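Local structure of NAD-dependent epimerase/dehydratase (Methanobrevibacter ruminantium, 6DNT) at residues H51-L56 with V62-N67; K98-K103 with L134-A139; S183-L188 with Y199-Y204; S227-G232 with R281-I286. The protein binds NAD and UDP-N-acetylmuramic acid and probably interconverts UDP-N-acetylglucosamine with its C4 epimer, UDP-N-acetylgalactosamine. All blocks are in the same frame, centred on the assembly; numbering follows the deposited sequence. Where two conformers were deposited one is given.

In the fold
From the N terminus the four contacts follow one another in series; none nests within or crosses another. Contact 1 closes a short loop, five residues between its segments, from helix 47-56 to strand 61-65. Contact 2 then spans thirty residues, bringing the turn after helix 96-99 against the long helix 122-142, and it touches contact 1 where I99 and K103 meet T63 and I65. Contact 3 folds helix 176-195 back onto strand 199-208, and its L188 and Y187 pack on F137 and L134 of contact 2. Contacts 1 and 3 share one sheet, and both touch NAD. Contact 4, across 48 residues, joins helices 221-230 and 279-289 about 34 Å from contact 3, centre to centre.

Contact 1: residues H51-L56 with V62-N67; sequences HIVDAL and VTIIDN. With NAD (nicotinamide-adenine-dinucleotide), chain B.
V53 faces the strand with one methyl doing most of the work: its CG2 rests 3.7 Å from CD1 of I64. With CG1 anti to the backbone N (chi1 177°), the second methyl is left close enough to reach the same I64 CD1, at 4.1 Å, and the two side chains cross at about a right angle. I64 does not aim its first bond at the helix; its extended CG1-CD1 arm makes the approach, while V62 points toward the helix. V62 divides its branches between two helix residues, CG1 lying 4.2 Å from V53 CG2 and CG2 lying 4.2 Å from L56 CB. V39 and V41 of the neighbouring strand 38-42 also pack on V62. No hydrogen bond joins helix to strand.

Just past the strand the chemistry turns polar. D66 spreads its carboxylate over the adenosine ribose diol, OD1 accepting from NAD O2B at 2.7 Å and OD2 from O3B at 2.7 Å. Backbone amides of L68 and L45 bind the same two oxygens, fixing the rotation of the carboxylate. N67 lays its amide against the adenine, OD1 3.2 Å from C4A, held by S69 and D90. An acidic side chain gripping the diol after the second strand of a beta-alpha-beta unit is a hallmark of NAD-binding Rossmann folds.

Contact 2: residues K98-K103 with L134-A139; sequences KILKDK and LKLFIA
L100 and A139 bring their backbones within 6.7 Å, CA to CA, where the chain leaving helix 96-99 passes a late turn of helix 122-142. L100 also opens a type II beta turn that ends at K103, with D102 taking the positive phi (63°) that this turn demands of its third residue; K103 N closes it onto L100 O at 3.2 Å.

A single leucine carries the packing. L100 points at the helix and leads with CD2, which sits 3.9 Å from CB of A139 and 4.0 Å from CD1 of L136. The small A139 lets that methyl come down almost to the backbone, 3.8 Å from the A139 carbonyl carbon. L136 sets out across the line of approach and closes on L100 through its CD1 branch. Beside them K103 doubles back so that NZ donates to I99 O at 2.9 Å, nearly along the C=O axis, a bond that ties the turn to the helix end before it.

Around this buried cluster, L100 and L136 also rest on strand 38-42, through V40 and T42, and L96 covers L136 and A139. The outer side of helix 122-142 meets the second subunit, where I138 packs on P122 of that chain.

Contact 3: residues S183-L188 with Y199-Y204; sequences SCELYL and YVALRY. With NAD (nicotinamide-adenine-dinucleotide), chain B.
E185 and R203 meet as a side-on pair: R203 NE donates to E185 OE2 at 2.9 Å and R203 NH2 to E185 OE1 at 2.6 Å. Both oxygens use their syn lone pairs; the NE bond is almost straight (176°), the NH2 bond a little less so. The carboxylate and guanidinium planes are only 20° apart, so the two flat groups lie nearly in one plane although the chains that carry them cross at about a right angle. Along the E185 stem, CG touches A201 CB at 4.0 Å. One helical turn on, L188 sets its CB over a face of the Y199 ring, 3.8 Å from the centroid and almost on the ring normal, a CH-pi contact. CG of Y199 lies between its backbone N and carbonyl carbon (chi1 75°), which brings the ring under L188. A water bridges its OH to E185 O.

The second shell fixes the buried ion pair. S152 binds E185 OE2, while Y157 OH and the carbonyl of E167 bind R203 NH1; such multiple bonding probably keeps both groups charged. Next along the strand, Y204 lies beside the nicotinamide, CB 3.5 Å from C5N, with its OH bonded to S151 and N257.

Strand 147-153, helix 176-195 and parallel strand 199-208 make a beta-alpha-beta crossover of the Rossmann fold. The helix also carries Y177 and K181, which bind NAD and match the YxxxK signature of short-chain dehydrogenases/reductases.

Contact 4: residues S227-G232 with R281-I286; sequences SAILNG and RLFEII
The ring of F283 meets I229 CD1 at a slant, with its CE1 4.4 Å from that methyl. CG anti to the backbone N (chi1 172°) carries the F283 ring toward I229, although the first bond of the side chain does not aim there, and a bound 1,2-ethanediol, probably from the crystallisation liquor, lies about 3 Å from its side chain. The other flat group, the R281 guanidinium, carries I285 CG1 on one face, 3.6 Å above the plane and over its centre. At its NH1, E284 OE2 accepts a hydrogen bond of 2.9 Å through the anti lone pair, the oxygen lying 17° out of the guanidinium plane. This salt bridge stays within helix 279-289, on its exposed side.

The closest approach between 227-232 and 281-286 is aliphatic: I229 CD1 reaches I286 CG2 at 4.0 Å. I229 keeps CG1 beside its backbone N and extends fully to CD1, so the far end of the chain spans a wide gap, 9.0 Å between the I229 and I286 CA atoms. Just beyond, helix 221-230 ends in a Schellman motif, G232 taking positive phi as its N bonds back to I229 O at 3.0 Å.

L290 also touches I229, and F225 of helix 221-230 packs on I286, so the pair belongs to a larger apolar layer. With only methyls and an obliquely met ring, and no polar bond across it, the join depends on hydrophobic burial and dispersion.

Contact 1: residues H51-L56 with V62-N67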
# COMPACT_ATOMS: atom_id res chain seq x y z
N HIS A 51 -21.02 -17.13 4.35
CA HIS A 51 -22.13 -16.53 5.08
C HIS A 51 -22.76 -15.37 4.32
O HIS A 51 -23.96 -15.16 4.44
CB HIS A 51 -21.71 -16.09 6.50
CG HIS A 51 -21.45 -17.24 7.42
ND1 HIS A 51 -22.46 -17.93 8.05
CD2 HIS A 51 -20.30 -17.86 7.78
CE1 HIS A 51 -21.95 -18.90 8.78
NE2 HIS A 51 -20.63 -18.88 8.64
N ILE A 52 -21.96 -14.63 3.55
CA ILE A 52 -22.47 -13.56 2.69
C ILE A 52 -23.31 -14.17 1.56
O ILE A 52 -24.42 -13.69 1.29
CB ILE A 52 -21.36 -12.66 2.15
CG1 ILE A 52 -20.75 -11.86 3.30
CG2 ILE A 52 -21.90 -11.72 1.05
CD1 ILE A 52 -19.38 -11.30 3.01
N VAL A 53 -22.78 -15.21 0.93
CA VAL A 53 -23.52 -15.93 -0.11
C VAL A 53 -24.85 -16.42 0.44
O VAL A 53 -25.88 -16.21 -0.19
CB VAL A 53 -22.74 -17.10 -0.74
CG1 VAL A 53 -23.63 -17.83 -1.76
CG2 VAL A 53 -21.48 -16.60 -1.43
N ASP A 54 -24.84 -17.05 1.62
CA ASP A 54 -26.09 -17.56 2.23
C ASP A 54 -27.13 -16.46 2.38
O ASP A 54 -28.32 -16.70 2.16
CB ASP A 54 -25.83 -18.17 3.61
CG ASP A 54 -25.12 -19.52 3.57
OD1 ASP A 54 -25.03 -20.19 2.52
OD2 ASP A 54 -24.65 -19.93 4.66
N ALA A 55 -26.69 -15.27 2.77
CA ALA A 55 -27.60 -14.17 3.06
C ALA A 55 -28.18 -13.51 1.80
O ALA A 55 -29.24 -12.88 1.86
CB ALA A 55 -26.91 -13.13 3.92
N LEU A 56 -27.49 -13.65 0.67
CA LEU A 56 -27.92 -13.02 -0.58
C LEU A 56 -28.63 -13.94 -1.57
O LEU A 56 -29.35 -13.46 -2.45
CB LEU A 56 -26.70 -12.42 -1.28
CG LEU A 56 -26.06 -11.22 -0.58
CD1 LEU A 56 -24.84 -10.77 -1.35
CD2 LEU A 56 -27.07 -10.09 -0.43
N VAL A 62 -25.88 -14.83 -7.65
CA VAL A 62 -24.54 -14.75 -7.06
C VAL A 62 -23.57 -15.59 -7.85
O VAL A 62 -23.79 -16.79 -8.07
CB VAL A 62 -24.53 -15.26 -5.60
CG1 VAL A 62 -23.14 -15.14 -5.00
CG2 VAL A 62 -25.53 -14.48 -4.76
N THR A 63 -22.46 -14.97 -8.26
CA THR A 63 -21.35 -15.66 -8.87
C THR A 63 -20.21 -15.66 -7.86
O THR A 63 -19.73 -14.61 -7.46
CB THR A 63 -20.89 -14.95 -10.15
OG1 THR A 63 -21.93 -15.06 -11.14
CG2 THR A 63 -19.63 -15.56 -10.70
N ILE A 64 -19.81 -16.85 -7.46
CA ILE A 64 -18.64 -17.03 -6.60
C ILE A 64 -17.42 -17.24 -7.48
O ILE A 64 -17.47 -18.05 -8.42
CB ILE A 64 -18.82 -18.23 -5.66
CG1 ILE A 64 -19.93 -17.94 -4.66
CG2 ILE A 64 -17.50 -18.58 -4.96
CD1 ILE A 64 -20.26 -19.15 -3.79
N ILE A 65 -16.32 -16.55 -7.17
CA ILE A 65 -15.01 -16.91 -7.74
C ILE A 65 -14.13 -17.38 -6.59
O ILE A 65 -13.89 -16.63 -5.66
CB ILE A 65 -14.31 -15.74 -8.47
CG1 ILE A 65 -15.26 -15.08 -9.49
CG2 ILE A 65 -13.05 -16.25 -9.16
CD1 ILE A 65 -14.75 -13.76 -10.06
N ASP A 66 -13.67 -18.63 -6.64
CA ASP A 66 -12.92 -19.20 -5.53
C ASP A 66 -12.06 -20.32 -6.05
O ASP A 66 -12.55 -21.19 -6.78
CB ASP A 66 -13.90 -19.70 -4.47
CG ASP A 66 -13.26 -19.89 -3.11
OD1 ASP A 66 -12.33 -20.69 -3.00
OD2 ASP A 66 -13.72 -19.24 -2.15
N ASN A 67 -10.78 -20.34 -5.67
CA ASN A 67 -9.88 -21.38 -6.14
C ASN A 67 -9.77 -22.61 -5.20
O ASN A 67 -8.92 -23.47 -5.46
CB ASN A 67 -8.49 -20.82 -6.45
CG ASN A 67 -7.75 -20.33 -5.21
OD1 ASN A 67 -8.26 -20.39 -4.08
ND2 ASN A 67 -6.54 -19.83 -5.42
PA NAD B . -10.87 -17.91 4.10
O1A NAD B . -11.87 -18.82 4.74
O2A NAD B . -9.51 -18.44 3.80
O5B NAD B . -11.56 -17.36 2.76
C5B NAD B . -10.78 -16.91 1.65
C4B NAD B . -11.38 -17.58 0.43
O4B NAD B . -10.71 -17.08 -0.73
C3B NAD B . -11.19 -19.09 0.42
O3B NAD B . -12.43 -19.72 0.13
C2B NAD B . -10.12 -19.36 -0.63
O2B NAD B . -10.22 -20.61 -1.32
C1B NAD B . -10.29 -18.17 -1.55
N9A NAD B . -9.09 -17.69 -2.24
C8A NAD B . -7.89 -17.37 -1.69
N7A NAD B . -7.04 -16.90 -2.63
C5A NAD B . -7.72 -16.88 -3.81
C6A NAD B . -7.43 -16.49 -5.20
N6A NAD B . -6.22 -16.01 -5.52
N1A NAD B . -8.43 -16.64 -6.13
C2A NAD B . -9.64 -17.12 -5.80
N3A NAD B . -9.98 -17.49 -4.54
C4A NAD B . -9.06 -17.39 -3.54
O3 NAD B . -10.71 -16.57 4.99
PN NAD B . -11.81 -15.72 5.74
O1N NAD B . -13.20 -16.03 5.25
O2N NAD B . -11.52 -15.77 7.22
O5D NAD B . -11.38 -14.26 5.24
C5D NAD B . -12.16 -13.59 4.25
C4D NAD B . -11.61 -12.17 4.11
O4D NAD B . -11.74 -11.48 5.35
C3D NAD B . -10.13 -12.14 3.74
O3D NAD B . -9.86 -11.05 2.84
C2D NAD B . -9.45 -11.91 5.06
O2D NAD B . -8.16 -11.32 4.91
C1D NAD B . -10.45 -11.00 5.75
N1N NAD B . -10.37 -10.98 7.22
C2N NAD B . -10.69 -12.06 7.95
C3N NAD B . -10.63 -12.02 9.34
C7N NAD B . -10.96 -13.20 10.22
O7N NAD B . -10.88 -13.06 11.44
N7N NAD B . -11.30 -14.38 9.71
C4N NAD B . -10.24 -10.82 9.94
C5N NAD B . -9.91 -9.72 9.17
C6N NAD B . -9.97 -9.83 7.79

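Contact 2: residues K98-K103 with L134-A139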
# COMPACT_ATOMS: atom_id res chain seq x y z
N LYS A 98 -14.65 -9.98 -18.29
CA LYS A 98 -15.87 -10.66 -18.78
C LYS A 98 -16.85 -11.03 -17.66
O LYS A 98 -18.05 -10.77 -17.76
CB LYS A 98 -15.46 -11.92 -19.55
CG LYS A 98 -16.58 -12.66 -20.26
CD LYS A 98 -16.07 -14.00 -20.80
CE LYS A 98 -17.17 -14.79 -21.47
NZ LYS A 98 -17.59 -14.17 -22.75
N ILE A 99 -16.35 -11.61 -16.58
CA ILE A 99 -17.21 -12.06 -15.47
C ILE A 99 -17.97 -10.89 -14.83
O ILE A 99 -19.14 -11.03 -14.48
CB ILE A 99 -16.40 -12.84 -14.40
CG1 ILE A 99 -15.80 -14.12 -14.99
CG2 ILE A 99 -17.26 -13.19 -13.18
CD1 ILE A 99 -14.59 -14.64 -14.24
N LEU A 100 -17.34 -9.73 -14.74
CA LEU A 100 -17.98 -8.59 -14.09
C LEU A 100 -18.93 -7.78 -14.99
O LEU A 100 -19.55 -6.84 -14.50
CB LEU A 100 -16.93 -7.67 -13.44
CG LEU A 100 -16.53 -8.04 -12.00
CD1 LEU A 100 -16.04 -9.48 -11.88
CD2 LEU A 100 -15.47 -7.06 -11.55
N LYS A 101 -19.06 -8.15 -16.27
CA LYS A 101 -20.02 -7.45 -17.16
C LYS A 101 -21.42 -7.61 -16.61
O LYS A 101 -21.83 -8.71 -16.26
CB LYS A 101 -19.96 -8.01 -18.59
CG LYS A 101 -20.81 -7.23 -19.60
CD LYS A 101 -20.80 -7.88 -20.98
CE LYS A 101 -22.07 -8.67 -21.28
NZ LYS A 101 -22.01 -9.31 -22.62
N ASP A 102 -22.14 -6.50 -16.48
CA ASP A 102 -23.53 -6.49 -16.01
C ASP A 102 -23.74 -6.98 -14.56
O ASP A 102 -24.86 -7.32 -14.17
CB ASP A 102 -24.45 -7.26 -16.98
CG ASP A 102 -24.43 -6.68 -18.40
OD1 ASP A 102 -24.45 -5.44 -18.56
OD2 ASP A 102 -24.41 -7.48 -19.36
N LYS A 103 -22.68 -7.00 -13.76
CA LYS A 103 -22.82 -7.25 -12.33
C LYS A 103 -23.07 -5.93 -11.61
O LYS A 103 -22.62 -4.89 -12.07
CB LYS A 103 -21.58 -7.94 -11.78
CG LYS A 103 -21.29 -9.28 -12.43
CD LYS A 103 -22.35 -10.33 -12.10
CE LYS A 103 -21.89 -11.72 -12.53
NZ LYS A 103 -21.85 -11.88 -14.01
N LEU A 134 -5.93 -5.90 -7.38
CA LEU A 134 -5.84 -4.83 -8.38
C LEU A 134 -6.48 -5.25 -9.69
O LEU A 134 -7.22 -4.46 -10.31
CB LEU A 134 -4.38 -4.43 -8.61
CG LEU A 134 -4.19 -3.30 -9.62
CD1 LEU A 134 -4.84 -2.02 -9.13
CD2 LEU A 134 -2.71 -3.08 -9.85
N LYS A 135 -6.22 -6.48 -10.11
CA LYS A 135 -6.87 -6.98 -11.34
C LYS A 135 -8.38 -6.92 -11.22
O LYS A 135 -9.08 -6.55 -12.18
CB LYS A 135 -6.42 -8.40 -11.69
CG LYS A 135 -5.01 -8.49 -12.25
CD LYS A 135 -4.72 -9.92 -12.71
CE LYS A 135 -3.41 -10.04 -13.47
NZ LYS A 135 -3.21 -11.44 -13.98
N LEU A 136 -8.90 -7.26 -10.04
CA LEU A 136 -10.32 -7.19 -9.80
C LEU A 136 -10.83 -5.75 -9.86
O LEU A 136 -11.86 -5.46 -10.49
CB LEU A 136 -10.68 -7.85 -8.46
CG LEU A 136 -12.16 -7.85 -8.05
CD1 LEU A 136 -12.98 -8.77 -8.93
CD2 LEU A 136 -12.26 -8.24 -6.57
N PHE A 137 -10.11 -4.84 -9.21
CA PHE A 137 -10.53 -3.45 -9.15
C PHE A 137 -10.52 -2.80 -10.54
O PHE A 137 -11.37 -1.95 -10.84
CB PHE A 137 -9.68 -2.62 -8.18
CG PHE A 137 -9.66 -3.13 -6.75
CD1 PHE A 137 -10.65 -3.96 -6.23
CD2 PHE A 137 -8.62 -2.73 -5.91
CE1 PHE A 137 -10.57 -4.39 -4.91
CE2 PHE A 137 -8.56 -3.15 -4.59
CZ PHE A 137 -9.54 -3.97 -4.09
N ILE A 138 -9.56 -3.20 -11.39
CA ILE A 138 -9.52 -2.72 -12.78
C ILE A 138 -10.77 -3.18 -13.53
O ILE A 138 -11.45 -2.40 -14.19
CB ILE A 138 -8.23 -3.18 -13.49
CG1 ILE A 138 -7.01 -2.46 -12.89
CG2 ILE A 138 -8.32 -2.92 -14.99
CD1 ILE A 138 -5.67 -3.12 -13.22
N ALA A 139 -11.09 -4.46 -13.40
CA ALA A 139 -12.32 -4.98 -13.99
C ALA A 139 -13.57 -4.33 -13.41
O ALA A 139 -14.55 -4.17 -14.13
CB ALA A 139 -12.38 -6.49 -13.85

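Contact 3: residues S183-L188 with Y199-Y204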
# COMPACT_ATOMS: atom_id res chain seq x y z
N SER A 183 -2.41 -1.61 1.39
CA SER A 183 -2.19 -1.29 -0.03
C SER A 183 -3.49 -1.35 -0.82
O SER A 183 -3.78 -0.45 -1.61
CB SER A 183 -1.15 -2.22 -0.67
OG SER A 183 -1.10 -2.04 -2.08
N CYS A 184 -4.29 -2.39 -0.58
CA CYS A 184 -5.59 -2.50 -1.24
C CYS A 184 -6.50 -1.33 -0.91
O CYS A 184 -7.19 -0.82 -1.80
CB CYS A 184 -6.30 -3.79 -0.88
SG CYS A 184 -5.52 -5.29 -1.54
N GLU A 185 -6.51 -0.90 0.36
CA GLU A 185 -7.32 0.26 0.75
C GLU A 185 -6.86 1.51 -0.02
O GLU A 185 -7.68 2.33 -0.46
CB GLU A 185 -7.19 0.55 2.24
CG GLU A 185 -7.85 -0.47 3.16
CD GLU A 185 -7.87 0.01 4.61
OE1 GLU A 185 -7.70 1.24 4.84
OE2 GLU A 185 -8.06 -0.82 5.53
N LEU A 186 -5.54 1.66 -0.15
CA LEU A 186 -4.97 2.80 -0.86
C LEU A 186 -5.30 2.74 -2.34
O LEU A 186 -5.59 3.76 -2.95
CB LEU A 186 -3.45 2.86 -0.67
CG LEU A 186 -3.02 3.14 0.77
CD1 LEU A 186 -1.54 2.85 0.96
CD2 LEU A 186 -3.38 4.55 1.19
N TYR A 187 -5.23 1.56 -2.93
CA TYR A 187 -5.65 1.44 -4.33
C TYR A 187 -7.11 1.83 -4.50
O TYR A 187 -7.45 2.53 -5.48
CB TYR A 187 -5.41 0.04 -4.87
CG TYR A 187 -4.12 -0.15 -5.62
CD1 TYR A 187 -3.71 0.74 -6.61
CD2 TYR A 187 -3.34 -1.28 -5.39
CE1 TYR A 187 -2.55 0.52 -7.33
CE2 TYR A 187 -2.19 -1.51 -6.12
CZ TYR A 187 -1.80 -0.59 -7.09
OH TYR A 187 -0.69 -0.81 -7.85
N LEU A 188 -7.98 1.40 -3.58
CA LEU A 188 -9.40 1.75 -3.70
C LEU A 188 -9.61 3.26 -3.65
O LEU A 188 -10.35 3.81 -4.46
CB LEU A 188 -10.24 1.03 -2.65
CG LEU A 188 -10.44 -0.45 -2.94
CD1 LEU A 188 -10.95 -1.19 -1.70
CD2 LEU A 188 -11.37 -0.69 -4.12
N TYR A 199 -16.67 2.48 -3.26
CA TYR A 199 -16.19 1.36 -2.46
C TYR A 199 -16.40 1.59 -0.98
O TYR A 199 -16.48 2.73 -0.53
CB TYR A 199 -14.69 1.12 -2.70
CG TYR A 199 -13.82 2.15 -2.00
CD1 TYR A 199 -13.59 3.38 -2.57
CD2 TYR A 199 -13.30 1.91 -0.73
CE1 TYR A 199 -12.83 4.34 -1.93
CE2 TYR A 199 -12.56 2.87 -0.07
CZ TYR A 199 -12.31 4.08 -0.68
OH TYR A 199 -11.55 5.05 -0.04
N VAL A 200 -16.48 0.49 -0.24
CA VAL A 200 -16.28 0.52 1.20
C VAL A 200 -15.23 -0.53 1.53
O VAL A 200 -15.32 -1.66 1.04
CB VAL A 200 -17.57 0.24 2.00
CG1 VAL A 200 -17.25 -0.05 3.46
CG2 VAL A 200 -18.54 1.42 1.91
N ALA A 201 -14.24 -0.15 2.33
CA ALA A 201 -13.28 -1.08 2.87
C ALA A 201 -13.67 -1.31 4.32
O ALA A 201 -13.83 -0.36 5.09
CB ALA A 201 -11.88 -0.49 2.77
N LEU A 202 -13.84 -2.56 4.70
CA LEU A 202 -14.27 -2.91 6.05
C LEU A 202 -13.09 -3.50 6.83
O LEU A 202 -12.56 -4.54 6.45
CB LEU A 202 -15.42 -3.91 5.97
CG LEU A 202 -16.71 -3.40 5.32
CD1 LEU A 202 -17.69 -4.53 5.07
CD2 LEU A 202 -17.37 -2.30 6.15
N ARG A 203 -12.70 -2.85 7.92
CA ARG A 203 -11.61 -3.35 8.75
C ARG A 203 -12.19 -4.28 9.81
O ARG A 203 -12.70 -3.81 10.84
CB ARG A 203 -10.82 -2.22 9.37
CG ARG A 203 -10.04 -1.42 8.35
CD ARG A 203 -9.31 -0.28 9.00
NE ARG A 203 -8.60 0.51 8.01
CZ ARG A 203 -8.17 1.75 8.20
NH1 ARG A 203 -8.34 2.38 9.36
NH2 ARG A 203 -7.56 2.39 7.21
N TYR A 204 -12.15 -5.58 9.55
CA TYR A 204 -12.69 -6.55 10.51
C TYR A 204 -11.74 -6.69 11.69
O TYR A 204 -10.52 -6.67 11.53
CB TYR A 204 -12.87 -7.95 9.93
CG TYR A 204 -13.64 -8.05 8.63
CD1 TYR A 204 -14.62 -7.13 8.29
CD2 TYR A 204 -13.36 -9.08 7.75
CE1 TYR A 204 -15.32 -7.24 7.09
CE2 TYR A 204 -14.05 -9.20 6.55
CZ TYR A 204 -15.02 -8.27 6.23
OH TYR A 204 -15.70 -8.39 5.04
PA NAD B . -10.87 -17.91 4.10
O1A NAD B . -11.87 -18.82 4.74
O2A NAD B . -9.51 -18.44 3.80
O5B NAD B . -11.56 -17.36 2.76
C5B NAD B . -10.78 -16.91 1.65
C4B NAD B . -11.38 -17.58 0.43
O4B NAD B . -10.71 -17.08 -0.73
C3B NAD B . -11.19 -19.09 0.42
O3B NAD B . -12.43 -19.72 0.13
C2B NAD B . -10.12 -19.36 -0.63
O2B NAD B . -10.22 -20.61 -1.32
C1B NAD B . -10.29 -18.17 -1.55
N9A NAD B . -9.09 -17.69 -2.24
C8A NAD B . -7.89 -17.37 -1.69
N7A NAD B . -7.04 -16.90 -2.63
C5A NAD B . -7.72 -16.88 -3.81
C6A NAD B . -7.43 -16.49 -5.20
N6A NAD B . -6.22 -16.01 -5.52
N1A NAD B . -8.43 -16.64 -6.13
C2A NAD B . -9.64 -17.12 -5.80
N3A NAD B . -9.98 -17.49 -4.54
C4A NAD B . -9.06 -17.39 -3.54
O3 NAD B . -10.71 -16.57 4.99
PN NAD B . -11.81 -15.72 5.74
O1N NAD B . -13.20 -16.03 5.25
O2N NAD B . -11.52 -15.77 7.22
O5D NAD B . -11.38 -14.26 5.24
C5D NAD B . -12.16 -13.59 4.25
C4D NAD B . -11.61 -12.17 4.11
O4D NAD B . -11.74 -11.48 5.35
C3D NAD B . -10.13 -12.14 3.74
O3D NAD B . -9.86 -11.05 2.84
C2D NAD B . -9.45 -11.91 5.06
O2D NAD B . -8.16 -11.32 4.91
C1D NAD B . -10.45 -11.00 5.75
N1N NAD B . -10.37 -10.98 7.22
C2N NAD B . -10.69 -12.06 7.95
C3N NAD B . -10.63 -12.02 9.34
C7N NAD B . -10.96 -13.20 10.22
O7N NAD B . -10.88 -13.06 11.44
N7N NAD B . -11.30 -14.38 9.71
C4N NAD B . -10.24 -10.82 9.94
C5N NAD B . -9.91 -9.72 9.17
C6N NAD B . -9.97 -9.83 7.79
O HOH W 1 -9.59 3.40 1.40

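Contact 4: residues S227-G232 with R281-I286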
# COMPACT_ATOMS: atom_id res chain seq x y z
N SER A 227 -12.54 -26.64 19.66
CA SER A 227 -12.08 -27.91 19.11
C SER A 227 -11.36 -28.73 20.18
O SER A 227 -11.68 -29.90 20.37
CB SER A 227 -11.16 -27.68 17.90
OG SER A 227 -10.86 -28.91 17.26
N ALA A 228 -10.46 -28.09 20.92
CA ALA A 228 -9.72 -28.77 21.99
C ALA A 228 -10.67 -29.42 22.99
O ALA A 228 -10.57 -30.62 23.25
CB ALA A 228 -8.78 -27.82 22.69
N ILE A 229 -11.61 -28.64 23.49
CA ILE A 229 -12.55 -29.10 24.51
C ILE A 229 -13.40 -30.25 23.96
O ILE A 229 -13.56 -31.27 24.62
CB ILE A 229 -13.40 -27.96 25.08
CG1 ILE A 229 -12.54 -27.00 25.92
CG2 ILE A 229 -14.56 -28.49 25.92
CD1 ILE A 229 -13.21 -25.67 26.21
N LEU A 230 -13.88 -30.11 22.72
CA LEU A 230 -14.67 -31.20 22.11
C LEU A 230 -13.90 -32.49 21.88
O LEU A 230 -14.49 -33.59 21.93
CB LEU A 230 -15.30 -30.74 20.78
CG LEU A 230 -16.41 -29.70 20.90
CD1 LEU A 230 -16.81 -29.22 19.50
CD2 LEU A 230 -17.63 -30.21 21.65
N ASN A 231 -12.59 -32.36 21.64
CA ASN A 231 -11.70 -33.50 21.49
C ASN A 231 -11.14 -34.02 22.82
O ASN A 231 -10.34 -34.94 22.81
CB ASN A 231 -10.53 -33.15 20.57
CG ASN A 231 -10.92 -33.15 19.10
OD1 ASN A 231 -11.68 -34.01 18.63
ND2 ASN A 231 -10.34 -32.23 18.35
N GLY A 232 -11.57 -33.43 23.94
CA GLY A 232 -11.16 -33.88 25.27
C GLY A 232 -9.73 -33.52 25.62
O GLY A 232 -9.08 -34.25 26.39
N ARG A 281 -11.09 -14.65 30.14
CA ARG A 281 -12.55 -14.58 30.26
C ARG A 281 -13.21 -15.39 29.16
O ARG A 281 -14.22 -16.08 29.39
CB ARG A 281 -13.03 -13.12 30.24
CG ARG A 281 -14.53 -12.92 30.38
CD ARG A 281 -15.10 -13.54 31.65
NE ARG A 281 -16.55 -13.41 31.67
CZ ARG A 281 -17.40 -14.30 32.21
NH1 ARG A 281 -16.98 -15.42 32.80
NH2 ARG A 281 -18.71 -14.05 32.13
N LEU A 282 -12.64 -15.31 27.95
CA LEU A 282 -13.16 -16.09 26.84
C LEU A 282 -13.15 -17.59 27.17
O LEU A 282 -14.12 -18.31 26.91
CB LEU A 282 -12.34 -15.84 25.58
CG LEU A 282 -12.70 -16.70 24.36
CD1 LEU A 282 -14.04 -16.28 23.81
CD2 LEU A 282 -11.61 -16.62 23.29
N PHE A 283 -12.05 -18.06 27.72
CA PHE A 283 -11.94 -19.46 28.08
C PHE A 283 -13.02 -19.86 29.11
O PHE A 283 -13.62 -20.92 29.00
CB PHE A 283 -10.56 -19.78 28.62
CG PHE A 283 -10.46 -21.15 29.17
CD1 PHE A 283 -10.41 -22.23 28.31
CD2 PHE A 283 -10.51 -21.36 30.54
CE1 PHE A 283 -10.38 -23.53 28.80
CE2 PHE A 283 -10.47 -22.65 31.03
CZ PHE A 283 -10.40 -23.73 30.17
N GLU A 284 -13.25 -18.99 30.09
CA GLU A 284 -14.29 -19.25 31.10
C GLU A 284 -15.65 -19.38 30.45
O GLU A 284 -16.41 -20.29 30.78
CB GLU A 284 -14.39 -18.12 32.11
CG GLU A 284 -13.22 -17.98 33.04
CD GLU A 284 -13.34 -16.78 33.98
OE1 GLU A 284 -12.33 -16.48 34.66
OE2 GLU A 284 -14.43 -16.14 34.06
N ILE A 285 -15.96 -18.46 29.55
CA ILE A 285 -17.26 -18.45 28.91
C ILE A 285 -17.46 -19.68 28.03
O ILE A 285 -18.51 -20.32 28.10
CB ILE A 285 -17.50 -17.16 28.10
CG1 ILE A 285 -17.58 -15.96 29.03
CG2 ILE A 285 -18.78 -17.27 27.28
CD1 ILE A 285 -17.52 -14.62 28.31
N ILE A 286 -16.47 -20.02 27.21
CA ILE A 286 -16.55 -21.20 26.36
C ILE A 286 -16.65 -22.49 27.20
O ILE A 286 -17.44 -23.38 26.88
CB ILE A 286 -15.38 -21.27 25.35
CG1 ILE A 286 -15.59 -20.18 24.29
CG2 ILE A 286 -15.29 -22.65 24.69
CD1 ILE A 286 -14.46 -20.05 23.29